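Local atomic coordinates of tRNA dimethylallyltransferase (PDB entry 3D3Q), a protein that probably catalyses transfer of a dimethylallyl group from dimethylallyl diphosphate to adenine 37 of tRNAs that read codons beginning with uridine. Residues F8-V13 against D197-G202; D73-A78 against A240-Q245; R213-V218 against K268-S273; M128-L133 against Y175-K180. All coordinates share one frame; numbering follows the deposited sequence.

Contact 1 of 4, residues F8-V13 against D197-G202; sequences FLIVIV and DTLLIG
Ile201 N donates to Val11 O over 2.7 Å, an almost straight bond (174° at the hydrogen), between two neighbouring parallel strands in the interior of a P-loop NTPase-type sheet. Pairing runs residue for residue from Phe8-Asp197 to Val13-Gly202. Leu199 and Ile201 each turn both N and O toward residues 8-13: Leu199 N bonds to Leu9 O at 3.0 Å, Val13 N bonds to Ile201 O, and Val11 N makes a weak, longer bond to Leu199 O. On the face bearing Phe8, Ile10 and Ile12, Ile10 lies alongside Leu199 and points the same way, its CD1 on Leu199 CD2. Phe8 holds CG anti to the backbone N (chi1 -174°). Its ring meets Leu199 CD2 at the edge, CZ lying 3.9 Å from that methyl. Farther along, Ile12 CG2 meets Ile201 CD1 at 3.6 Å. On the other face, Leu200 CD1 sits 3.4 Å from both CB and CG1 of Val11. Around this shell, Ile10 and Ile12 bond through their backbones to strand 98-102 and Gly103, helix 20-30 touches Ile12 and Ile201, and helix 300-314 packs on Leu199. Beyond Val13 the chain enters the predicted ATP-binding loop. At the start of the pair, Asp197 OD2 forms a salt bridge with Arg314 NE, while Asp197 OD1 lies 3.5 Å from Phe8 CD1.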
loop_
_atom_site.group_PDB
_atom_site.type_symbol
_atom_site.label_atom_id
_atom_site.label_comp_id
_atom_site.label_asym_id
_atom_site.label_seq_id
_atom_site.Cartn_x
_atom_site.Cartn_y
_atom_site.Cartn_z
ATOM N N PHE A 8 -0.756 -8.018 -18.280
ATOM C CA PHE A 8 -0.698 -8.595 -16.946
ATOM C C PHE A 8 0.243 -7.787 -16.060
ATOM O O PHE A 8 1.351 -7.438 -16.474
ATOM C CB PHE A 8 -0.215 -10.047 -17.002
ATOM C CG PHE A 8 -0.273 -10.755 -15.678
ATOM C CD1 PHE A 8 -1.493 -10.958 -15.040
ATOM C CD2 PHE A 8 0.878 -11.206 -15.060
ATOM C CE1 PHE A 8 -1.564 -11.605 -13.805
ATOM C CE2 PHE A 8 0.815 -11.856 -13.825
ATOM C CZ PHE A 8 -0.417 -12.051 -13.201
ATOM N N LEU A 9 -0.213 -7.500 -14.842
ATOM C CA LEU A 9 0.571 -6.740 -13.869
ATOM C C LEU A 9 0.365 -7.255 -12.443
ATOM O O LEU A 9 -0.772 -7.501 -12.047
ATOM C CB LEU A 9 0.159 -5.274 -13.908
ATOM C CG LEU A 9 0.908 -4.384 -12.928
ATOM C CD1 LEU A 9 2.304 -4.119 -13.432
ATOM C CD2 LEU A 9 0.164 -3.092 -12.779
ATOM N N ILE A 10 1.446 -7.423 -11.676
ATOM C CA ILE A 10 1.331 -7.868 -10.277
ATOM C C ILE A 10 1.526 -6.647 -9.400
ATOM O O ILE A 10 2.408 -5.834 -9.664
ATOM C CB ILE A 10 2.435 -8.893 -9.834
ATOM C CG1 ILE A 10 2.340 -10.204 -10.616
ATOM C CG2 ILE A 10 2.247 -9.245 -8.363
ATOM C CD1 ILE A 10 1.109 -11.003 -10.284
ATOM N N VAL A 11 0.706 -6.503 -8.366
ATOM C CA VAL A 11 0.853 -5.355 -7.458
ATOM C C VAL A 11 0.885 -5.875 -6.002
ATOM O O VAL A 11 -0.064 -6.517 -5.530
ATOM C CB VAL A 11 -0.319 -4.318 -7.632
ATOM C CG1 VAL A 11 -0.018 -3.045 -6.871
ATOM C CG2 VAL A 11 -0.530 -4.001 -9.089
ATOM N N ILE A 12 1.981 -5.598 -5.298
ATOM C CA ILE A 12 2.157 -6.050 -3.922
ATOM C C ILE A 12 2.316 -4.870 -2.969
ATOM O O ILE A 12 3.412 -4.322 -2.818
ATOM C CB ILE A 12 3.394 -6.969 -3.804
ATOM C CG1 ILE A 12 3.279 -8.105 -4.821
ATOM C CG2 ILE A 12 3.484 -7.549 -2.407
ATOM C CD1 ILE A 12 4.510 -8.978 -4.922
ATOM N N VAL A 13 1.215 -4.481 -2.331
ATOM C CA VAL A 13 1.223 -3.362 -1.397
ATOM C C VAL A 13 1.267 -3.889 0.017
ATOM O O VAL A 13 0.968 -5.048 0.250
ATOM C CB VAL A 13 -0.040 -2.487 -1.549
ATOM C CG1 VAL A 13 -0.073 -1.833 -2.924
ATOM C CG2 VAL A 13 -1.276 -3.332 -1.341
ATOM N N ASP A 197 -4.626 -6.040 -16.296
ATOM C CA ASP A 197 -5.186 -7.287 -15.776
ATOM C C ASP A 197 -4.465 -7.484 -14.440
ATOM O O ASP A 197 -3.662 -8.412 -14.282
ATOM C CB ASP A 197 -4.849 -8.457 -16.703
ATOM C CG ASP A 197 -5.179 -9.798 -16.077
ATOM O OD1 ASP A 197 -4.661 -10.837 -16.539
ATOM O OD2 ASP A 197 -5.964 -9.812 -15.107
ATOM N N THR A 198 -4.764 -6.610 -13.483
ATOM C CA THR A 198 -4.108 -6.609 -12.172
ATOM C C THR A 198 -4.338 -7.774 -11.218
ATOM O O THR A 198 -5.414 -8.357 -11.161
ATOM C CB THR A 198 -4.436 -5.298 -11.394
ATOM O OG1 THR A 198 -5.761 -5.380 -10.854
ATOM C CG2 THR A 198 -4.347 -4.080 -12.320
ATOM N N LEU A 199 -3.286 -8.103 -10.479
ATOM C CA LEU A 199 -3.329 -9.151 -9.475
ATOM C C LEU A 199 -2.898 -8.429 -8.199
ATOM O O LEU A 199 -1.783 -8.592 -7.717
ATOM C CB LEU A 199 -2.355 -10.279 -9.824
ATOM C CG LEU A 199 -2.159 -11.406 -8.800
ATOM C CD1 LEU A 199 -3.455 -11.760 -8.079
ATOM C CD2 LEU A 199 -1.605 -12.600 -9.538
ATOM N N LEU A 200 -3.798 -7.605 -7.680
ATOM C CA LEU A 200 -3.533 -6.801 -6.505
ATOM C C LEU A 200 -3.533 -7.586 -5.203
ATOM O O LEU A 200 -4.570 -8.081 -4.767
ATOM C CB LEU A 200 -4.558 -5.675 -6.438
ATOM C CG LEU A 200 -4.360 -4.570 -5.415
ATOM C CD1 LEU A 200 -3.105 -3.760 -5.729
ATOM C CD2 LEU A 200 -5.585 -3.668 -5.439
ATOM N N ILE A 201 -2.362 -7.694 -4.584
ATOM C CA ILE A 201 -2.245 -8.421 -3.326
ATOM C C ILE A 201 -1.642 -7.514 -2.233
ATOM O O ILE A 201 -0.772 -6.679 -2.495
ATOM C CB ILE A 201 -1.403 -9.748 -3.496
ATOM C CG1 ILE A 201 0.079 -9.465 -3.452
ATOM C CG2 ILE A 201 -1.677 -10.396 -4.835
ATOM C CD1 ILE A 201 0.658 -9.708 -2.113
ATOM N N GLY A 202 -2.138 -7.673 -1.010
ATOM C CA GLY A 202 -1.660 -6.876 0.103
ATOM C C GLY A 202 -1.340 -7.728 1.316
ATOM O O GLY A 202 -1.986 -8.748 1.548
#

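Contact 2 of 4, residues D73-A78 against A240-Q245; sequences DASFSA and ASQSMQ
The loop leading into helix 78-94 meets, through Phe76 and Gln242, a turn whose 3-10 end at residues 243-245 runs into the region 245-250, which by similarity contacts substrate tRNA. One weak hydrogen bond joins the two segments: Phe76 N donates to Gln242 OE1 over 3.4 Å, with 155° at the hydrogen. Gln242 reaches across with its chain extended beyond CG, CD lying anti to CA (chi2 -174°). Its amide ends beside the Phe76 backbone, and NE2 lies 3.7 Å from Phe76 O without a bond. Gln242 OE1 also comes within 3.8 Å of Ser75 CA. Tyr44 touches both Gln242 and the Phe76 side chain. Within the turn, Gln245 N bonds to Gln242 O at 2.9 Å, so the residue that reaches across also belongs to the backbone bonding of the 3-10 end. A second link between the loops is Ser243 OG, hydrogen-bonded to Pro72 O. The meeting is thin and lies at the surface, where Asp73, Ser75, Ser241 and Gln242 also touch a crystal neighbour. At its far end Ser241 OG, bonded to Phe238 O, rests 3.9 Å from Asp73 CA.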
loop_
_atom_site.group_PDB
_atom_site.type_symbol
_atom_site.label_atom_id
_atom_site.label_comp_id
_atom_site.label_asym_id
_atom_site.label_seq_id
_atom_site.Cartn_x
_atom_site.Cartn_y
_atom_site.Cartn_z
ATOM N N ASP A 73 15.648 17.896 -3.956
ATOM C CA ASP A 73 14.912 19.124 -4.312
ATOM C C ASP A 73 13.962 18.947 -5.495
ATOM O O ASP A 73 13.222 19.874 -5.862
ATOM C CB ASP A 73 15.910 20.254 -4.615
ATOM C CG ASP A 73 16.848 19.918 -5.775
ATOM O OD1 ASP A 73 16.351 19.760 -6.920
ATOM O OD2 ASP A 73 18.079 19.825 -5.543
ATOM N N ALA A 74 13.995 17.762 -6.099
ATOM C CA ALA A 74 13.132 17.471 -7.237
ATOM C C ALA A 74 11.707 17.276 -6.760
ATOM O O ALA A 74 11.460 17.024 -5.584
ATOM C CB ALA A 74 13.622 16.226 -7.966
ATOM N N SER A 75 10.771 17.389 -7.687
ATOM C CA SER A 75 9.374 17.237 -7.342
ATOM C C SER A 75 8.807 15.922 -7.855
ATOM O O SER A 75 9.226 15.411 -8.893
ATOM C CB SER A 75 8.576 18.413 -7.899
ATOM O OG SER A 75 7.188 18.187 -7.736
ATOM N N PHE A 76 7.856 15.374 -7.113
ATOM C CA PHE A 76 7.243 14.128 -7.506
ATOM C C PHE A 76 5.752 14.190 -7.219
ATOM O O PHE A 76 5.295 15.052 -6.460
ATOM C CB PHE A 76 7.890 12.968 -6.761
ATOM C CG PHE A 76 7.777 11.668 -7.481
ATOM C CD1 PHE A 76 8.315 11.521 -8.753
ATOM C CD2 PHE A 76 7.100 10.599 -6.915
ATOM C CE1 PHE A 76 8.184 10.322 -9.457
ATOM C CE2 PHE A 76 6.964 9.392 -7.611
ATOM C CZ PHE A 76 7.506 9.259 -8.888
ATOM N N SER A 77 4.994 13.276 -7.820
ATOM C CA SER A 77 3.550 13.276 -7.645
ATOM C C SER A 77 2.906 11.993 -8.144
ATOM O O SER A 77 3.515 11.218 -8.875
ATOM C CB SER A 77 2.950 14.431 -8.427
ATOM O OG SER A 77 3.124 14.197 -9.824
ATOM N N ALA A 78 1.658 11.783 -7.755
ATOM C CA ALA A 78 0.948 10.602 -8.189
ATOM C C ALA A 78 0.994 10.433 -9.726
ATOM O O ALA A 78 1.305 9.351 -10.204
ATOM C CB ALA A 78 -0.501 10.644 -7.689
ATOM N N ALA A 240 13.616 22.482 3.477
ATOM C CA ALA A 240 12.595 23.284 2.809
ATOM C C ALA A 240 11.987 22.582 1.586
ATOM O O ALA A 240 11.046 23.086 0.954
ATOM C CB ALA A 240 13.181 24.646 2.404
ATOM N N SER A 241 12.531 21.412 1.262
ATOM C CA SER A 241 12.069 20.611 0.128
ATOM C C SER A 241 10.915 19.698 0.519
ATOM O O SER A 241 10.762 19.340 1.686
ATOM C CB SER A 241 13.220 19.753 -0.403
ATOM O OG SER A 241 14.348 20.545 -0.684
ATOM N N GLN A 242 10.111 19.312 -0.460
ATOM C CA GLN A 242 8.977 18.437 -0.200
ATOM C C GLN A 242 9.442 17.145 0.443
ATOM O O GLN A 242 8.876 16.690 1.431
ATOM C CB GLN A 242 8.248 18.127 -1.509
ATOM C CG GLN A 242 7.616 16.743 -1.580
ATOM C CD GLN A 242 7.031 16.442 -2.944
ATOM O OE1 GLN A 242 7.728 16.490 -3.955
ATOM N NE2 GLN A 242 5.741 16.136 -2.979
ATOM N N SER A 243 10.484 16.553 -0.123
ATOM C CA SER A 243 11.010 15.304 0.404
ATOM C C SER A 243 11.350 15.384 1.895
ATOM O O SER A 243 11.062 14.455 2.641
ATOM C CB SER A 243 12.244 14.914 -0.388
ATOM O OG SER A 243 13.136 16.006 -0.421
HETATM N N MSE A 244 11.954 16.491 2.328
HETATM C CA MSE A 244 12.339 16.665 3.732
HETATM C C MSE A 244 11.167 16.837 4.675
HETATM O O MSE A 244 11.358 17.083 5.866
HETATM C CB MSE A 244 13.252 17.876 3.889
HETATM C CG MSE A 244 14.627 17.720 3.282
HETATM SE SE MSE A 244 15.767 16.500 4.246
HETATM C CE MSE A 244 16.545 17.738 5.510
ATOM N N GLN A 245 9.956 16.722 4.138
ATOM C CA GLN A 245 8.732 16.874 4.923
ATOM C C GLN A 245 8.098 15.542 5.203
ATOM O O GLN A 245 7.098 15.467 5.910
ATOM C CB GLN A 245 7.737 17.758 4.176
ATOM C CG GLN A 245 8.089 19.215 4.212
ATOM C CD GLN A 245 8.055 19.741 5.620
ATOM O OE1 GLN A 245 7.019 19.691 6.278
ATOM N NE2 GLN A 245 9.185 20.247 6.099
#

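Contact 3 of 4, residues R213-V218 against K268-S273; sequences RINKRV and KLKQHS
Val218 on helix 207-224 fits against Leu269 and Lys270 of helix 262-286, where the two helical segments cross at 136° with axes 9.3 Å apart. Val218 CG1 is the shared point: it lies 3.6 Å from Lys270 CG and 3.7 Å from Leu269 CD2. Its isopropyl group crosses the lysine chain obliquely, whereas the valine and leucine side chains slide past each other in opposite directions. Lys270 leaves its helix toward residues 213-218 and stays extended beyond CG, the methylene that lies on Val218; its NZ is salt-bridged to Asp219 OD1. Asn215 meets this lysine at about a right angle, with OD1 3.5 Å from Lys270 CB; the same OD1 accepts a hydrogen bond from Arg274 NH1. A turn after Lys270, Ser273 CB takes Ile214 CG2 at 3.5 Å, and Ile214 CD1 approaches Ser273 O. Ser273 turns its hydroxyl back into its own helix, OG donating to Leu269 O over 2.7 Å. Leu269 O also accepts from Ser273 N, and the two donors approach from opposite faces of the carbonyl plane. Ser273 further touches Ile247, in a region that by similarity contacts tRNA, and the Arg217 side chain lies about 4 Å from that of Thr16 in the predicted ATP site. No hydrogen bond joins the two segments, but Lys270 to Asp219 and Arg274 to Asn215, each with one partner just past a segment end, bridge the same helices beside the mainly apolar centre, so polar links and packing hold the pair together.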
loop_
_atom_site.group_PDB
_atom_site.type_symbol
_atom_site.label_atom_id
_atom_site.label_comp_id
_atom_site.label_asym_id
_atom_site.label_seq_id
_atom_site.Cartn_x
_atom_site.Cartn_y
_atom_site.Cartn_z
ATOM N N ARG A 213 5.689 -3.693 15.467
ATOM C CA ARG A 213 6.753 -3.800 14.478
ATOM C C ARG A 213 7.237 -2.432 14.043
ATOM O O ARG A 213 8.440 -2.225 13.862
ATOM C CB ARG A 213 6.282 -4.589 13.260
ATOM C CG ARG A 213 5.802 -5.973 13.601
ATOM C CD ARG A 213 5.797 -6.855 12.387
ATOM N NE ARG A 213 7.089 -7.210 11.905
ATOM C CZ ARG A 213 7.614 -7.209 10.683
ATOM N NH1 ARG A 213 8.859 -7.628 10.639
ATOM N NH2 ARG A 213 7.017 -6.801 9.567
ATOM N N ILE A 214 6.305 -1.501 13.869
ATOM C CA ILE A 214 6.675 -0.155 13.472
ATOM C C ILE A 214 7.576 0.449 14.542
ATOM O O ILE A 214 8.658 0.951 14.234
ATOM C CB ILE A 214 5.432 0.738 13.261
ATOM C CG1 ILE A 214 4.586 0.179 12.107
ATOM C CG2 ILE A 214 5.855 2.170 12.965
ATOM C CD1 ILE A 214 3.277 0.883 11.895
ATOM N N ASN A 215 7.170 0.393 15.802
ATOM C CA ASN A 215 8.046 0.942 16.827
ATOM C C ASN A 215 9.423 0.321 16.722
ATOM O O ASN A 215 10.429 0.999 16.895
ATOM C CB ASN A 215 7.492 0.698 18.225
ATOM C CG ASN A 215 6.187 1.401 18.443
ATOM O OD1 ASN A 215 6.013 2.548 18.027
ATOM N ND2 ASN A 215 5.258 0.729 19.106
ATOM N N LYS A 216 9.465 -0.968 16.421
ATOM C CA LYS A 216 10.738 -1.655 16.310
ATOM C C LYS A 216 11.535 -1.264 15.066
ATOM O O LYS A 216 12.758 -1.315 15.078
ATOM C CB LYS A 216 10.524 -3.167 16.349
ATOM C CG LYS A 216 11.819 -3.957 16.378
ATOM C CD LYS A 216 11.714 -5.229 17.226
ATOM C CE LYS A 216 13.061 -5.960 17.317
ATOM N NZ LYS A 216 13.010 -7.128 18.235
ATOM N N ARG A 217 10.855 -0.863 14.001
ATOM C CA ARG A 217 11.561 -0.478 12.787
ATOM C C ARG A 217 12.139 0.919 12.927
ATOM O O ARG A 217 13.142 1.259 12.295
ATOM C CB ARG A 217 10.624 -0.543 11.590
ATOM C CG ARG A 217 11.233 -0.091 10.296
ATOM C CD ARG A 217 10.217 -0.271 9.191
ATOM N NE ARG A 217 8.928 0.392 9.458
ATOM C CZ ARG A 217 8.697 1.696 9.304
ATOM N NH1 ARG A 217 7.493 2.196 9.569
ATOM N NH2 ARG A 217 9.672 2.497 8.889
ATOM N N VAL A 218 11.505 1.732 13.759
ATOM C CA VAL A 218 11.982 3.085 13.974
ATOM C C VAL A 218 13.243 2.977 14.819
ATOM O O VAL A 218 14.193 3.724 14.619
ATOM C CB VAL A 218 10.899 3.964 14.679
ATOM C CG1 VAL A 218 11.447 5.350 14.961
ATOM C CG2 VAL A 218 9.672 4.086 13.796
ATOM N N LYS A 268 7.364 11.190 18.537
ATOM C CA LYS A 268 6.479 11.658 17.478
ATOM C C LYS A 268 6.734 10.930 16.162
ATOM O O LYS A 268 5.820 10.753 15.354
ATOM C CB LYS A 268 6.635 13.169 17.289
ATOM C CG LYS A 268 6.175 13.971 18.500
ATOM C CD LYS A 268 6.066 15.466 18.205
ATOM C CE LYS A 268 7.422 16.069 17.804
ATOM N NZ LYS A 268 7.379 17.554 17.575
ATOM N N LEU A 269 7.977 10.508 15.949
ATOM C CA LEU A 269 8.336 9.780 14.737
ATOM C C LEU A 269 7.651 8.404 14.693
ATOM O O LEU A 269 7.152 7.986 13.648
ATOM C CB LEU A 269 9.862 9.622 14.654
ATOM C CG LEU A 269 10.454 8.695 13.587
ATOM C CD1 LEU A 269 9.948 9.083 12.220
ATOM C CD2 LEU A 269 11.970 8.773 13.633
ATOM N N LYS A 270 7.622 7.701 15.823
ATOM C CA LYS A 270 6.982 6.386 15.874
ATOM C C LYS A 270 5.467 6.545 15.799
ATOM O O LYS A 270 4.763 5.645 15.345
ATOM C CB LYS A 270 7.343 5.656 17.167
ATOM C CG LYS A 270 8.840 5.419 17.371
ATOM C CD LYS A 270 9.106 4.654 18.665
ATOM C CE LYS A 270 10.583 4.472 18.910
ATOM N NZ LYS A 270 10.814 3.523 20.016
ATOM N N GLN A 271 4.967 7.688 16.257
ATOM C CA GLN A 271 3.541 7.930 16.212
ATOM C C GLN A 271 3.120 8.179 14.764
ATOM O O GLN A 271 2.326 7.419 14.214
ATOM C CB GLN A 271 3.168 9.126 17.090
ATOM C CG GLN A 271 1.692 9.165 17.438
ATOM C CD GLN A 271 1.208 10.538 17.862
ATOM O OE1 GLN A 271 0.067 10.686 18.303
ATOM N NE2 GLN A 271 2.066 11.549 17.724
ATOM N N HIS A 272 3.650 9.232 14.140
ATOM C CA HIS A 272 3.322 9.541 12.738
ATOM C C HIS A 272 3.446 8.279 11.888
ATOM O O HIS A 272 2.732 8.117 10.907
ATOM C CB HIS A 272 4.288 10.583 12.153
ATOM C CG HIS A 272 4.122 11.961 12.706
ATOM N ND1 HIS A 272 4.282 12.256 14.042
ATOM C CD2 HIS A 272 3.844 13.132 12.091
ATOM C CE1 HIS A 272 4.111 13.553 14.228
ATOM N NE2 HIS A 272 3.845 14.107 13.061
ATOM N N SER A 273 4.377 7.400 12.256
ATOM C CA SER A 273 4.584 6.183 11.507
ATOM C C SER A 273 3.428 5.240 11.741
ATOM O O SER A 273 2.979 4.563 10.817
ATOM C CB SER A 273 5.901 5.523 11.903
ATOM O OG SER A 273 7.018 6.298 11.505
#

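Contact 4 of 4, residues M128-L133 against Y175-K180; sequences MKQVKL and YYLKTK
Lys178 NZ is held by a salt bridge to Glu174 OE1 and a weak hydrogen bond to Asn286 OD1, while CE of the selenomethionine Met128 lies against it at 3.4 Å. The lysine belongs to the last turn of helix 166-179, which packs nearly antiparallel on helix 125-136; the segment axes lie 9.4 Å apart at 156°. Lys178 is extended beyond CG, and Val131 crosses it at about a right angle. Both methyls of Val131 bear on the lysine: CG2 lies 3.4 Å from Lys178 CG, and CG1 is 3.7 Å from the same carbon. Met128 starts out away from the partner helix, but bends at chi2 and chi3 and returns its CE to the lysine end. Val131 CG2 also meets Leu177 CB at 3.9 Å and stands beside Leu177 O. At the margin, Gln130 crosses Leu177 at about a right angle, its amide NE2 4.0 Å from Leu177 CD1. The segments meet by van der Waals packing, mostly of methyls and the lysine stem; next to it a hydrogen bond from Lys127 NZ on helix 125-136 to Leu177 O ties the helices, while the ammonium is paired along its own helix with Glu174 and, weakly, with Asn286.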
loop_
_atom_site.group_PDB
_atom_site.type_symbol
_atom_site.label_atom_id
_atom_site.label_comp_id
_atom_site.label_asym_id
_atom_site.label_seq_id
_atom_site.Cartn_x
_atom_site.Cartn_y
_atom_site.Cartn_z
HETATM N N MSE A 128 -16.505 4.991 11.749
HETATM C CA MSE A 128 -15.755 3.787 12.064
HETATM C C MSE A 128 -16.430 3.015 13.184
HETATM O O MSE A 128 -16.457 1.785 13.168
HETATM C CB MSE A 128 -14.338 4.133 12.511
HETATM C CG MSE A 128 -13.279 3.721 11.513
HETATM SE SE MSE A 128 -13.760 4.349 9.899
HETATM C CE MSE A 128 -13.360 2.933 8.780
ATOM N N LYS A 129 -16.964 3.749 14.158
ATOM C CA LYS A 129 -17.641 3.152 15.309
ATOM C C LYS A 129 -19.061 2.751 14.932
ATOM O O LYS A 129 -19.508 1.638 15.220
ATOM C CB LYS A 129 -17.678 4.153 16.479
ATOM C CG LYS A 129 -17.891 3.500 17.851
ATOM C CD LYS A 129 -17.703 4.491 19.011
ATOM C CE LYS A 129 -17.327 3.788 20.337
ATOM N NZ LYS A 129 -18.295 2.742 20.813
ATOM N N GLN A 130 -19.757 3.680 14.285
ATOM C CA GLN A 130 -21.131 3.469 13.841
ATOM C C GLN A 130 -21.187 2.238 12.942
ATOM O O GLN A 130 -21.956 1.314 13.189
ATOM C CB GLN A 130 -21.625 4.711 13.069
ATOM C CG GLN A 130 -23.144 4.785 12.771
ATOM C CD GLN A 130 -23.589 3.975 11.543
ATOM O OE1 GLN A 130 -23.761 2.749 11.605
ATOM N NE2 GLN A 130 -23.770 4.666 10.417
ATOM N N VAL A 131 -20.356 2.234 11.903
ATOM C CA VAL A 131 -20.307 1.135 10.946
ATOM C C VAL A 131 -19.887 -0.188 11.575
ATOM O O VAL A 131 -20.499 -1.230 11.322
ATOM C CB VAL A 131 -19.339 1.460 9.786
ATOM C CG1 VAL A 131 -19.145 0.233 8.895
ATOM C CG2 VAL A 131 -19.890 2.630 8.976
ATOM N N LYS A 132 -18.837 -0.141 12.387
ATOM C CA LYS A 132 -18.330 -1.340 13.033
ATOM C C LYS A 132 -19.372 -1.827 14.022
ATOM O O LYS A 132 -19.745 -2.997 14.008
ATOM C CB LYS A 132 -17.010 -1.046 13.751
ATOM C CG LYS A 132 -16.102 -2.268 13.939
ATOM C CD LYS A 132 -15.554 -2.788 12.602
ATOM C CE LYS A 132 -14.668 -4.027 12.784
ATOM N NZ LYS A 132 -13.979 -4.479 11.531
ATOM N N LEU A 133 -19.856 -0.925 14.869
ATOM C CA LEU A 133 -20.857 -1.308 15.850
ATOM C C LEU A 133 -22.086 -1.893 15.206
ATOM O O LEU A 133 -22.610 -2.900 15.673
ATOM C CB LEU A 133 -21.265 -0.115 16.694
ATOM C CG LEU A 133 -20.293 0.130 17.841
ATOM C CD1 LEU A 133 -20.655 1.441 18.509
ATOM C CD2 LEU A 133 -20.339 -1.048 18.832
ATOM N N TYR A 175 -19.275 -1.218 2.968
ATOM C CA TYR A 175 -18.959 -0.091 2.088
ATOM C C TYR A 175 -20.051 0.981 2.090
ATOM O O TYR A 175 -19.769 2.173 2.221
ATOM C CB TYR A 175 -18.759 -0.603 0.664
ATOM C CG TYR A 175 -18.518 0.489 -0.333
ATOM C CD1 TYR A 175 -17.257 1.055 -0.488
ATOM C CD2 TYR A 175 -19.555 0.969 -1.112
ATOM C CE1 TYR A 175 -17.034 2.078 -1.400
ATOM C CE2 TYR A 175 -19.350 1.981 -2.023
ATOM C CZ TYR A 175 -18.094 2.538 -2.171
ATOM O OH TYR A 175 -17.921 3.542 -3.099
ATOM N N TYR A 176 -21.293 0.532 1.916
ATOM C CA TYR A 176 -22.471 1.393 1.913
ATOM C C TYR A 176 -22.548 2.195 3.208
ATOM O O TYR A 176 -22.531 3.418 3.192
ATOM C CB TYR A 176 -23.740 0.541 1.796
ATOM C CG TYR A 176 -25.002 1.352 1.945
ATOM C CD1 TYR A 176 -25.240 2.444 1.115
ATOM C CD2 TYR A 176 -25.938 1.060 2.933
ATOM C CE1 TYR A 176 -26.375 3.231 1.261
ATOM C CE2 TYR A 176 -27.081 1.849 3.095
ATOM C CZ TYR A 176 -27.296 2.931 2.253
ATOM O OH TYR A 176 -28.419 3.724 2.366
ATOM N N LEU A 177 -22.646 1.479 4.326
ATOM C CA LEU A 177 -22.739 2.099 5.642
ATOM C C LEU A 177 -21.702 3.202 5.892
ATOM O O LEU A 177 -21.980 4.139 6.633
ATOM C CB LEU A 177 -22.626 1.045 6.750
ATOM C CG LEU A 177 -23.875 0.634 7.562
ATOM C CD1 LEU A 177 -24.813 1.836 7.773
ATOM C CD2 LEU A 177 -24.602 -0.481 6.848
ATOM N N LYS A 178 -20.521 3.093 5.285
ATOM C CA LYS A 178 -19.477 4.093 5.455
ATOM C C LYS A 178 -19.635 5.274 4.493
ATOM O O LYS A 178 -19.839 6.423 4.909
ATOM C CB LYS A 178 -18.095 3.468 5.258
ATOM C CG LYS A 178 -17.635 2.589 6.406
ATOM C CD LYS A 178 -16.278 1.939 6.138
ATOM C CE LYS A 178 -15.836 1.113 7.338
ATOM N NZ LYS A 178 -14.632 0.317 7.039
ATOM N N THR A 179 -19.539 4.988 3.200
ATOM C CA THR A 179 -19.658 6.012 2.172
ATOM C C THR A 179 -21.106 6.385 1.858
ATOM O O THR A 179 -21.364 7.378 1.173
ATOM C CB THR A 179 -19.028 5.554 0.875
ATOM O OG1 THR A 179 -19.148 6.596 -0.100
ATOM C CG2 THR A 179 -19.733 4.320 0.365
ATOM N N LYS A 180 -22.049 5.585 2.341
ATOM C CA LYS A 180 -23.466 5.858 2.126
ATOM C C LYS A 180 -23.854 5.848 0.654
ATOM O O LYS A 180 -24.936 6.309 0.286
ATOM C CB LYS A 180 -23.834 7.217 2.730
ATOM C CG LYS A 180 -24.823 7.162 3.887
ATOM C CD LYS A 180 -26.231 6.784 3.427
ATOM C CE LYS A 180 -27.139 6.615 4.633
ATOM N NZ LYS A 180 -26.554 5.572 5.547
#

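In the fold
Contact 1 lies in the core and joins sheet strands through regular backbone bonds, with apolar side chains on both faces. Contact 2 is its counterpart at the surface: two loops, largely exposed, with little buried area and one weak bond between the segments. Contacts 3 and 4 are partly buried helix pairs without hydrogen bonds between their segments. In both, a lysine stem packs on a valine, but Lys270 pairs with Asp219 on the facing helix and Lys178 with Glu174 on its own. No two contacts touch, but strand 197-204 of contact 1 leads directly into helix 207-224 of contact 3. Contacts 2 and 3 come nearest, about 7 Å between closest atoms, beside the region that, by similarity, contacts tRNA; contact 4 lies away from the annotated sites.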